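Local coordinates for kinesin-like protein (Caenorhabditis elegans, PDB 5X3E) that probably converts ATP hydrolysis into movement along microtubules, as a kinesin-6 motor, here caught in the nucleotide-free (apo) state, at residues A166-E171 with Q253-G258; R244-D249 with L391-K396; V219-I224 with Y230-D235. All blocks are in the same frame, centred on the assembly; numbering follows the deposited sequence.

Contact 1: A166-E171 with Q253-G258; sequences ALNTFE and QMYVDG. With SO4 (sulfate ion), chain G; SO4 (sulfate ion), chain C.
Asn168 lies flat over the ring of Tyr255, and this stack carries the contact. The amide and ring planes are only 3° apart, with the two side chains running past one another in opposite directions. CB of Asn168 makes a CH-pi contact, sitting 3.5 Å above the centroid of the Tyr255 ring and 10° from its normal. With CG anti to the backbone N (chi1 -167°), the Asn168 amide extends over the root of the tyrosine, where CG of Asn168 comes within 3.6 Å of CB of Tyr255. A smaller van der Waals contact joins the end of Leu167 to the tyrosine hydroxyl: CD2 of Leu167 is 3.3 Å from OH of Tyr255.

Leu167 and Asn168 both have left-handed backbone conformations and form the turn of the small hairpin made by strands 162-165 and 169-172. Tyr255 belongs to the short strand 254-256, which pairs antiparallel with 243-248, so the contact docks a hairpin tip against the main sheet.

The polar links are indirect. ND2 of Asn168 donates to OD2 of Asp249, whose OD1 accepts from the backbone N of Gln253; Asp249 thereby helps to fix the rotation of the stacked amide. One water accepts from N of Asn168 at 3.2 Å and donates a weak bond to O of Asp257 at 3.4 Å, bridging the backbones beside the ring.

Contact 2: R244-D249 with L391-K396; sequences REIRHD and LTHLFK. With SO4 (sulfate ion), chain M.
ND1 of His248 donates to sulfate O1 over 2.9 Å and almost straight, at 171°, holding from strand 243-248 an ion that His393 and Lys396 also reach. Their bonds, both to sulfate O2, are weak: NE2 of His393 lies 3.3 Å from it and NZ of Lys396 3.5 Å. Each imidazole presents its edge to the ion, with O1 in the plane of the His248 ring and the sulfur in that of His393. NE2 of His393 also reaches sulfate O3 weakly, and Arg387 NH1 adds a further bond from outside the two segments.

Below the ion the contact is apolar. Ile246 points from strand 243-248 at the end of helix 390-394, and its CG2, anti to the backbone N, fits between His393 and Leu394, 3.8 Å from ND1 of His393 and 3.9 Å from CA of Leu394. CD1 of Ile246 meets CB of Leu394 at 4.0 Å, the two side chains crossing at about a right angle. His393 instead lies alongside Ile246, running the opposite way.

The Ser-Lys-Leu-Thr sequence at the start of this helix is a familiar kinesin element, part of a surface that in relatives faces the microtubule. The sulfate probably comes from the crystallisation liquor, yet its position implies that two histidines, a lysine and an arginine form an anion-binding patch. A bound anion would probably favour protonation of the histidines.

Contact 3: V219-I224 with Y230-D235; sequences VTYVEI and YDLLED. With SO4 (sulfate ion), chain C.
Leu232 plants its CD1 squarely over the ring of Tyr221, 3.4 Å from the centroid and 2° off the normal, in the tightest part of this contact. The other methyl, CD2, lies against CB of Glu223, and Leu233 closes in with CG 3.7 Å from CB of Tyr221. With CG of Tyr221 anti to its own N (chi1 -162°), the ring is laid beneath Leu232. The backbones join as an antiparallel hairpin: Glu223 and Tyr230 form a hydrogen-bonded pair, with both N-to-O distances 2.7 Å. Beyond it a weak bond from N of Leu232 to O of Tyr221 marks where the strands part. At the partly exposed end of the Glu223 face, CB of Tyr230 lies beside O of Glu223 and its OH bonds to Lys243 NZ.

The face of Val222 and Asp231 is more polar and less closely packed. OD2 of Asp231 accepts from N of Leu233 at 2.9 Å, an Asx turn, and a water bridges this oxygen to N of Tyr221; OD1 accepts from N of Lys260. Solvent lies towards Glu234 and the exposed, poorly ordered Asp235.

Helix 267-281 packs on the leucine side, Phe274 meeting the Tyr221 ring. Strand 296-307 pairs with strand 213-225, and Ile224 touches helix 390-394.

The three contacts cluster on one region of the kinesin motor domain, their centres 11 to 14 Å apart. Strands 213-225, 228-231, 243-248 and 254-256 follow one another in the chain and pair antiparallel in succession along one sheet. Contact 3 is the first hairpin of this meander and is nested within the loop closed by contact 1; contact 2 interleaves with contact 1 and brings in a helix from much later in the chain. Met254 packs on Leu394, and Ile224 on Leu391 and Leu394, so helix 390-394 touches a strand from each contact. Contacts 1 and 3 both touch one sulfate. The cluster thus ties the strand meander to a helix probably at the microtubule-binding surface.

Contact 1: A166-E171 with Q253-G258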
loop_
_atom_site.group_PDB
_atom_site.type_symbol
_atom_site.label_atom_id
_atom_site.label_comp_id
_atom_site.label_asym_id
_atom_site.label_seq_id
_atom_site.Cartn_x
_atom_site.Cartn_y
_atom_site.Cartn_z
ATOM N N ALA A 166 -14.131 -5.151 -17.939
ATOM C CA ALA A 166 -14.933 -4.021 -17.486
ATOM C C ALA A 166 -15.354 -4.173 -16.029
ATOM O O ALA A 166 -15.520 -5.284 -15.516
ATOM C CB ALA A 166 -16.173 -3.870 -18.365
ATOM N N LEU A 167 -15.521 -3.028 -15.366
ATOM C CA LEU A 167 -16.039 -2.957 -14.000
ATOM C C LEU A 167 -15.220 -3.820 -13.043
ATOM O O LEU A 167 -15.752 -4.633 -12.283
ATOM C CB LEU A 167 -17.520 -3.339 -13.959
ATOM C CG LEU A 167 -18.457 -2.357 -14.665
ATOM C CD1 LEU A 167 -19.869 -2.898 -14.744
ATOM C CD2 LEU A 167 -18.440 -1.020 -13.941
ATOM N N ASN A 168 -13.898 -3.636 -13.100
ATOM C CA ASN A 168 -12.980 -4.169 -12.093
ATOM C C ASN A 168 -13.047 -5.697 -12.010
ATOM O O ASN A 168 -13.136 -6.279 -10.927
ATOM C CB ASN A 168 -13.269 -3.530 -10.730
ATOM C CG ASN A 168 -12.178 -3.792 -9.710
ATOM O OD1 ASN A 168 -10.983 -3.694 -10.013
ATOM N ND2 ASN A 168 -12.585 -4.141 -8.494
ATOM N N THR A 169 -13.005 -6.355 -13.173
ATOM C CA THR A 169 -13.058 -7.813 -13.254
ATOM C C THR A 169 -11.874 -8.333 -14.071
ATOM O O THR A 169 -11.079 -7.560 -14.619
ATOM C CB THR A 169 -14.388 -8.295 -13.856
ATOM O OG1 THR A 169 -14.561 -7.740 -15.166
ATOM C CG2 THR A 169 -15.575 -7.910 -12.979
ATOM N N PHE A 170 -11.746 -9.664 -14.134
ATOM C CA PHE A 170 -10.733 -10.329 -14.949
ATOM C C PHE A 170 -11.370 -11.449 -15.759
ATOM O O PHE A 170 -12.274 -12.134 -15.275
ATOM C CB PHE A 170 -9.583 -10.886 -14.083
ATOM C CG PHE A 170 -8.720 -9.819 -13.476
ATOM C CD1 PHE A 170 -7.600 -9.348 -14.146
ATOM C CD2 PHE A 170 -9.054 -9.252 -12.261
ATOM C CE1 PHE A 170 -6.817 -8.337 -13.603
ATOM C CE2 PHE A 170 -8.277 -8.242 -11.711
ATOM C CZ PHE A 170 -7.158 -7.782 -12.380
ATOM N N GLU A 171 -10.900 -11.634 -16.988
ATOM C CA GLU A 171 -11.365 -12.704 -17.855
ATOM C C GLU A 171 -10.203 -13.635 -18.181
ATOM O O GLU A 171 -9.066 -13.407 -17.763
ATOM C CB GLU A 171 -11.987 -12.148 -19.139
ATOM C CG GLU A 171 -13.178 -11.237 -18.931
ATOM C CD GLU A 171 -14.358 -11.943 -18.304
ATOM O OE1 GLU A 171 -14.468 -13.177 -18.469
ATOM O OE2 GLU A 171 -15.174 -11.265 -17.643
ATOM N N GLN A 253 -16.736 -3.606 -3.827
ATOM C CA GLN A 253 -15.323 -3.313 -3.622
ATOM C C GLN A 253 -14.926 -2.016 -4.313
ATOM O O GLN A 253 -15.314 -1.765 -5.457
ATOM C CB GLN A 253 -14.456 -4.456 -4.147
ATOM C CG GLN A 253 -14.612 -5.756 -3.386
ATOM C CD GLN A 253 -13.990 -5.685 -2.003
ATOM O OE1 GLN A 253 -12.842 -5.260 -1.847
ATOM N NE2 GLN A 253 -14.741 -6.108 -0.992
ATOM N N MET A 254 -14.140 -1.199 -3.617
ATOM C CA MET A 254 -13.698 0.069 -4.180
ATOM C C MET A 254 -12.635 -0.159 -5.254
ATOM O O MET A 254 -11.845 -1.103 -5.188
ATOM C CB MET A 254 -13.140 0.967 -3.079
ATOM C CG MET A 254 -14.180 1.384 -2.055
ATOM S SD MET A 254 -15.564 2.255 -2.804
ATOM C CE MET A 254 -16.900 1.253 -2.181
ATOM N N TYR A 255 -12.636 0.710 -6.261
ATOM C CA TYR A 255 -11.602 0.687 -7.287
ATOM C C TYR A 255 -11.582 2.031 -8.006
ATOM O O TYR A 255 -12.478 2.864 -7.847
ATOM C CB TYR A 255 -11.806 -0.464 -8.286
ATOM C CG TYR A 255 -12.935 -0.281 -9.285
ATOM C CD1 TYR A 255 -12.669 0.037 -10.616
ATOM C CD2 TYR A 255 -14.266 -0.428 -8.903
ATOM C CE1 TYR A 255 -13.698 0.205 -11.541
ATOM C CE2 TYR A 255 -15.307 -0.264 -9.821
ATOM C CZ TYR A 255 -15.014 0.052 -11.137
ATOM O OH TYR A 255 -16.033 0.213 -12.048
ATOM N N VAL A 256 -10.544 2.226 -8.809
ATOM C CA VAL A 256 -10.378 3.426 -9.618
ATOM C C VAL A 256 -10.832 3.078 -11.033
ATOM O O VAL A 256 -10.243 2.206 -11.682
ATOM C CB VAL A 256 -8.924 3.930 -9.586
ATOM C CG1 VAL A 256 -8.759 5.146 -10.469
ATOM C CG2 VAL A 256 -8.488 4.255 -8.153
ATOM N N ASP A 257 -11.879 3.768 -11.498
ATOM C CA ASP A 257 -12.616 3.388 -12.706
ATOM C C ASP A 257 -11.703 3.147 -13.908
ATOM O O ASP A 257 -11.625 2.031 -14.431
ATOM C CB ASP A 257 -13.665 4.468 -13.011
ATOM C CG ASP A 257 -14.587 4.095 -14.159
ATOM O OD1 ASP A 257 -14.438 2.996 -14.730
ATOM O OD2 ASP A 257 -15.497 4.887 -14.466
ATOM N N GLY A 258 -11.010 4.177 -14.369
ATOM C CA GLY A 258 -10.158 4.010 -15.531
ATOM C C GLY A 258 -8.707 3.664 -15.272
ATOM O O GLY A 258 -7.900 3.747 -16.203
HETATM S S SO4 G . -13.406 -11.140 -11.105
HETATM O O1 SO4 G . -13.446 -12.567 -10.799
HETATM O O2 SO4 G . -13.161 -10.394 -9.878
HETATM O O3 SO4 G . -12.363 -10.858 -12.085
HETATM O O4 SO4 G . -14.698 -10.749 -11.660
HETATM S S SO4 C . -7.653 -0.040 -8.674
HETATM O O1 SO4 C . -8.271 -1.366 -8.637
HETATM O O2 SO4 C . -6.598 0.043 -7.666
HETATM O O3 SO4 C . -8.656 0.975 -8.385
HETATM O O4 SO4 C . -7.094 0.210 -9.995
HETATM O O HOH W 1 -12.383 -1.303 -14.673
#

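Contact 2: R244-D249 with L391-K396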
loop_
_atom_site.group_PDB
_atom_site.type_symbol
_atom_site.label_atom_id
_atom_site.label_comp_id
_atom_site.label_asym_id
_atom_site.label_seq_id
_atom_site.Cartn_x
_atom_site.Cartn_y
_atom_site.Cartn_z
ATOM N N ARG A 244 -9.559 10.585 -12.358
ATOM C CA ARG A 244 -10.186 9.275 -12.297
ATOM C C ARG A 244 -11.184 9.232 -11.153
ATOM O O ARG A 244 -11.011 9.895 -10.127
ATOM C CB ARG A 244 -9.146 8.183 -12.127
ATOM C CG ARG A 244 -8.100 8.127 -13.225
ATOM C CD ARG A 244 -8.704 7.734 -14.565
ATOM N NE ARG A 244 -7.695 7.707 -15.622
ATOM C CZ ARG A 244 -7.952 7.469 -16.905
ATOM N NH1 ARG A 244 -9.195 7.235 -17.303
ATOM N NH2 ARG A 244 -6.964 7.465 -17.792
ATOM N N GLU A 245 -12.232 8.443 -11.342
ATOM C CA GLU A 245 -13.341 8.377 -10.406
ATOM C C GLU A 245 -13.162 7.173 -9.487
ATOM O O GLU A 245 -12.858 6.068 -9.950
ATOM C CB GLU A 245 -14.674 8.298 -11.154
ATOM C CG GLU A 245 -15.906 8.333 -10.264
ATOM C CD GLU A 245 -16.547 9.702 -10.211
ATOM O OE1 GLU A 245 -15.985 10.644 -10.807
ATOM O OE2 GLU A 245 -17.619 9.834 -9.582
ATOM N N ILE A 246 -13.349 7.392 -8.190
ATOM C CA ILE A 246 -13.300 6.320 -7.203
ATOM C C ILE A 246 -14.719 5.799 -7.005
ATOM O O ILE A 246 -15.609 6.547 -6.586
ATOM C CB ILE A 246 -12.694 6.822 -5.882
ATOM C CG1 ILE A 246 -11.191 7.053 -6.062
ATOM C CG2 ILE A 246 -12.965 5.842 -4.752
ATOM C CD1 ILE A 246 -10.547 7.883 -4.972
ATOM N N ARG A 247 -14.933 4.517 -7.310
ATOM C CA ARG A 247 -16.265 3.927 -7.286
ATOM C C ARG A 247 -16.171 2.468 -6.860
ATOM O O ARG A 247 -15.078 1.914 -6.712
ATOM C CB ARG A 247 -16.937 4.054 -8.651
ATOM C CG ARG A 247 -16.188 3.364 -9.775
ATOM C CD ARG A 247 -16.805 3.722 -11.112
ATOM N NE ARG A 247 -18.234 3.426 -11.170
ATOM C CZ ARG A 247 -19.024 3.807 -12.166
ATOM N NH1 ARG A 247 -18.516 4.499 -13.174
ATOM N NH2 ARG A 247 -20.314 3.504 -12.159
ATOM N N HIS A 248 -17.330 1.843 -6.651
ATOM C CA HIS A 248 -17.391 0.435 -6.275
ATOM C C HIS A 248 -17.829 -0.429 -7.449
ATOM O O HIS A 248 -18.391 0.062 -8.431
ATOM C CB HIS A 248 -18.347 0.197 -5.102
ATOM C CG HIS A 248 -19.781 0.477 -5.421
ATOM N ND1 HIS A 248 -20.340 1.728 -5.288
ATOM C CD2 HIS A 248 -20.775 -0.336 -5.851
ATOM C CE1 HIS A 248 -21.614 1.677 -5.631
ATOM N NE2 HIS A 248 -21.904 0.437 -5.977
ATOM N N ASP A 249 -17.568 -1.736 -7.329
ATOM C CA ASP A 249 -18.024 -2.725 -8.294
ATOM C C ASP A 249 -19.230 -3.478 -7.733
ATOM O O ASP A 249 -19.779 -3.125 -6.684
ATOM C CB ASP A 249 -16.885 -3.678 -8.687
ATOM C CG ASP A 249 -16.282 -4.429 -7.498
ATOM O OD1 ASP A 249 -16.960 -4.612 -6.462
ATOM O OD2 ASP A 249 -15.113 -4.860 -7.617
ATOM N N LEU A 391 -9.423 9.950 -0.401
ATOM C CA LEU A 391 -8.504 8.914 0.057
ATOM C C LEU A 391 -9.228 7.896 0.925
ATOM O O LEU A 391 -9.090 6.682 0.738
ATOM C CB LEU A 391 -7.346 9.551 0.826
ATOM C CG LEU A 391 -6.334 8.598 1.472
ATOM C CD1 LEU A 391 -5.564 7.791 0.433
ATOM C CD2 LEU A 391 -5.382 9.361 2.375
ATOM N N THR A 392 -10.017 8.380 1.880
ATOM C CA THR A 392 -10.723 7.487 2.788
ATOM C C THR A 392 -11.837 6.717 2.081
ATOM O O THR A 392 -12.134 5.573 2.449
ATOM C CB THR A 392 -11.290 8.312 3.941
ATOM O OG1 THR A 392 -10.232 9.050 4.563
ATOM C CG2 THR A 392 -11.908 7.433 4.957
ATOM N N HIS A 393 -12.439 7.308 1.049
ATOM C CA HIS A 393 -13.456 6.605 0.274
ATOM C C HIS A 393 -12.861 5.395 -0.435
ATOM O O HIS A 393 -13.482 4.325 -0.493
ATOM C CB HIS A 393 -14.086 7.579 -0.723
ATOM C CG HIS A 393 -15.297 7.051 -1.426
ATOM N ND1 HIS A 393 -15.699 7.525 -2.655
ATOM C CD2 HIS A 393 -16.204 6.111 -1.069
ATOM C CE1 HIS A 393 -16.794 6.891 -3.033
ATOM N NE2 HIS A 393 -17.122 6.028 -2.088
ATOM N N LEU A 394 -11.646 5.544 -0.970
ATOM C CA LEU A 394 -10.997 4.456 -1.694
ATOM C C LEU A 394 -10.733 3.240 -0.809
ATOM O O LEU A 394 -10.687 2.110 -1.310
ATOM C CB LEU A 394 -9.692 4.964 -2.302
ATOM C CG LEU A 394 -8.843 3.996 -3.120
ATOM C CD1 LEU A 394 -9.637 3.439 -4.289
ATOM C CD2 LEU A 394 -7.585 4.696 -3.599
ATOM N N PHE A 395 -10.592 3.436 0.502
ATOM C CA PHE A 395 -10.355 2.334 1.426
ATOM C C PHE A 395 -11.560 2.082 2.329
ATOM O O PHE A 395 -11.411 1.683 3.488
ATOM C CB PHE A 395 -9.091 2.595 2.244
ATOM C CG PHE A 395 -7.883 2.859 1.396
ATOM C CD1 PHE A 395 -7.408 1.882 0.528
ATOM C CD2 PHE A 395 -7.239 4.084 1.439
ATOM C CE1 PHE A 395 -6.308 2.121 -0.279
ATOM C CE2 PHE A 395 -6.136 4.329 0.638
ATOM C CZ PHE A 395 -5.672 3.348 -0.224
ATOM N N LYS A 396 -12.763 2.306 1.791
ATOM C CA LYS A 396 -13.987 2.077 2.549
ATOM C C LYS A 396 -14.055 0.651 3.088
ATOM O O LYS A 396 -14.378 0.441 4.263
ATOM C CB LYS A 396 -15.201 2.391 1.673
ATOM C CG LYS A 396 -16.498 1.772 2.158
ATOM C CD LYS A 396 -17.597 1.910 1.120
ATOM C CE LYS A 396 -18.477 0.671 1.066
ATOM N NZ LYS A 396 -19.390 0.676 -0.110
HETATM S S SO4 M . -19.988 4.359 -3.066
HETATM O O1 SO4 M . -19.205 4.184 -4.288
HETATM O O2 SO4 M . -19.370 3.641 -1.953
HETATM O O3 SO4 M . -20.072 5.785 -2.761
HETATM O O4 SO4 M . -21.336 3.839 -3.265
#

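Contact 3: V219-I224 with Y230-D235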
loop_
_atom_site.group_PDB
_atom_site.type_symbol
_atom_site.label_atom_id
_atom_site.label_comp_id
_atom_site.label_asym_id
_atom_site.label_seq_id
_atom_site.Cartn_x
_atom_site.Cartn_y
_atom_site.Cartn_z
ATOM N N VAL A 219 -0.528 -5.056 -11.045
ATOM C CA VAL A 219 -0.319 -3.908 -10.175
ATOM C C VAL A 219 -1.069 -2.719 -10.749
ATOM O O VAL A 219 -1.143 -2.544 -11.972
ATOM C CB VAL A 219 1.179 -3.575 -9.978
ATOM C CG1 VAL A 219 1.910 -4.751 -9.345
ATOM C CG2 VAL A 219 1.827 -3.182 -11.293
ATOM N N THR A 220 -1.651 -1.923 -9.862
ATOM C CA THR A 220 -2.122 -0.591 -10.200
ATOM C C THR A 220 -1.357 0.403 -9.343
ATOM O O THR A 220 -1.047 0.122 -8.179
ATOM C CB THR A 220 -3.640 -0.428 -9.978
ATOM O OG1 THR A 220 -3.972 -0.708 -8.613
ATOM C CG2 THR A 220 -4.406 -1.379 -10.869
ATOM N N TYR A 221 -1.004 1.539 -9.934
ATOM C CA TYR A 221 -0.324 2.604 -9.210
ATOM C C TYR A 221 -1.129 3.879 -9.390
ATOM O O TYR A 221 -1.284 4.367 -10.515
ATOM C CB TYR A 221 1.116 2.791 -9.691
ATOM C CG TYR A 221 1.981 3.559 -8.713
ATOM C CD1 TYR A 221 1.499 3.908 -7.455
ATOM C CD2 TYR A 221 3.282 3.929 -9.045
ATOM C CE1 TYR A 221 2.286 4.608 -6.551
ATOM C CE2 TYR A 221 4.080 4.628 -8.144
ATOM C CZ TYR A 221 3.577 4.965 -6.899
ATOM O OH TYR A 221 4.359 5.658 -5.999
ATOM N N VAL A 222 -1.641 4.410 -8.286
ATOM C CA VAL A 222 -2.616 5.490 -8.302
ATOM C C VAL A 222 -2.173 6.584 -7.341
ATOM O O VAL A 222 -1.586 6.303 -6.290
ATOM C CB VAL A 222 -4.021 4.960 -7.943
ATOM C CG1 VAL A 222 -4.956 6.072 -7.794
ATOM C CG2 VAL A 222 -4.547 4.091 -9.068
ATOM N N GLU A 223 -2.433 7.837 -7.709
ATOM C CA GLU A 223 -2.074 8.985 -6.889
ATOM C C GLU A 223 -3.327 9.776 -6.547
ATOM O O GLU A 223 -4.152 10.049 -7.424
ATOM C CB GLU A 223 -1.065 9.882 -7.613
ATOM C CG GLU A 223 -0.655 11.122 -6.843
ATOM C CD GLU A 223 0.195 12.059 -7.676
ATOM O OE1 GLU A 223 -0.112 12.220 -8.877
ATOM O OE2 GLU A 223 1.171 12.628 -7.137
ATOM N N ILE A 224 -3.462 10.164 -5.284
ATOM C CA ILE A 224 -4.539 11.044 -4.846
ATOM C C ILE A 224 -3.902 12.381 -4.488
ATOM O O ILE A 224 -3.176 12.488 -3.491
ATOM C CB ILE A 224 -5.316 10.453 -3.665
ATOM C CG1 ILE A 224 -6.056 9.193 -4.105
ATOM C CG2 ILE A 224 -6.293 11.476 -3.109
ATOM C CD1 ILE A 224 -6.664 8.421 -2.965
ATOM N N TYR A 230 -5.522 10.163 -9.771
ATOM C CA TYR A 230 -4.810 9.989 -11.030
ATOM C C TYR A 230 -4.167 8.612 -11.106
ATOM O O TYR A 230 -3.630 8.108 -10.116
ATOM C CB TYR A 230 -3.724 11.055 -11.214
ATOM C CG TYR A 230 -4.229 12.472 -11.173
ATOM C CD1 TYR A 230 -4.684 13.096 -12.327
ATOM C CD2 TYR A 230 -4.258 13.188 -9.984
ATOM C CE1 TYR A 230 -5.151 14.393 -12.299
ATOM C CE2 TYR A 230 -4.726 14.489 -9.946
ATOM C CZ TYR A 230 -5.171 15.086 -11.108
ATOM O OH TYR A 230 -5.643 16.380 -11.086
ATOM N N ASP A 231 -4.213 8.019 -12.296
ATOM C CA ASP A 231 -3.550 6.749 -12.568
ATOM C C ASP A 231 -2.152 7.039 -13.109
ATOM O O ASP A 231 -1.995 7.467 -14.257
ATOM C CB ASP A 231 -4.373 5.914 -13.545
ATOM C CG ASP A 231 -3.657 4.651 -13.990
ATOM O OD1 ASP A 231 -4.059 4.071 -15.026
ATOM O OD2 ASP A 231 -2.706 4.226 -13.295
ATOM N N LEU A 232 -1.136 6.805 -12.274
ATOM C CA LEU A 232 0.255 7.019 -12.662
ATOM C C LEU A 232 0.720 6.082 -13.769
ATOM O O LEU A 232 1.777 6.331 -14.355
ATOM C CB LEU A 232 1.162 6.857 -11.442
ATOM C CG LEU A 232 0.840 7.720 -10.223
ATOM C CD1 LEU A 232 1.689 7.285 -9.044
ATOM C CD2 LEU A 232 1.090 9.171 -10.550
ATOM N N LEU A 233 -0.033 5.019 -14.056
ATOM C CA LEU A 233 0.291 4.052 -15.098
ATOM C C LEU A 233 -0.515 4.261 -16.373
ATOM O O LEU A 233 -0.472 3.411 -17.268
ATOM C CB LEU A 233 0.082 2.634 -14.575
ATOM C CG LEU A 233 0.889 2.322 -13.320
ATOM C CD1 LEU A 233 0.645 0.890 -12.905
ATOM C CD2 LEU A 233 2.361 2.583 -13.575
ATOM N N GLU A 234 -1.265 5.356 -16.464
ATOM C CA GLU A 234 -2.075 5.625 -17.644
ATOM C C GLU A 234 -1.210 5.749 -18.893
ATOM O O GLU A 234 -0.086 6.255 -18.844
ATOM C CB GLU A 234 -2.881 6.907 -17.425
ATOM C CG GLU A 234 -3.507 7.516 -18.675
ATOM C CD GLU A 234 -4.104 8.885 -18.408
ATOM O OE1 GLU A 234 -4.781 9.433 -19.306
ATOM O OE2 GLU A 234 -3.893 9.410 -17.293
ATOM N N ASP A 235 -1.737 5.265 -20.021
ATOM C CA ASP A 235 -1.135 5.515 -21.332
ATOM C C ASP A 235 -1.461 6.951 -21.735
ATOM O O ASP A 235 -2.322 7.219 -22.575
ATOM C CB ASP A 235 -1.644 4.519 -22.368
ATOM C CG ASP A 235 -1.152 3.111 -22.114
ATOM O OD1 ASP A 235 -0.026 2.958 -21.593
ATOM O OD2 ASP A 235 -1.891 2.158 -22.438
HETATM S S SO4 C . -7.653 -0.040 -8.674
HETATM O O1 SO4 C . -8.271 -1.366 -8.637
HETATM O O2 SO4 C . -6.598 0.043 -7.666
HETATM O O3 SO4 C . -8.656 0.975 -8.385
HETATM O O4 SO4 C . -7.094 0.210 -9.995
HETATM O O HOH W 2 -2.665 1.779 -12.235
#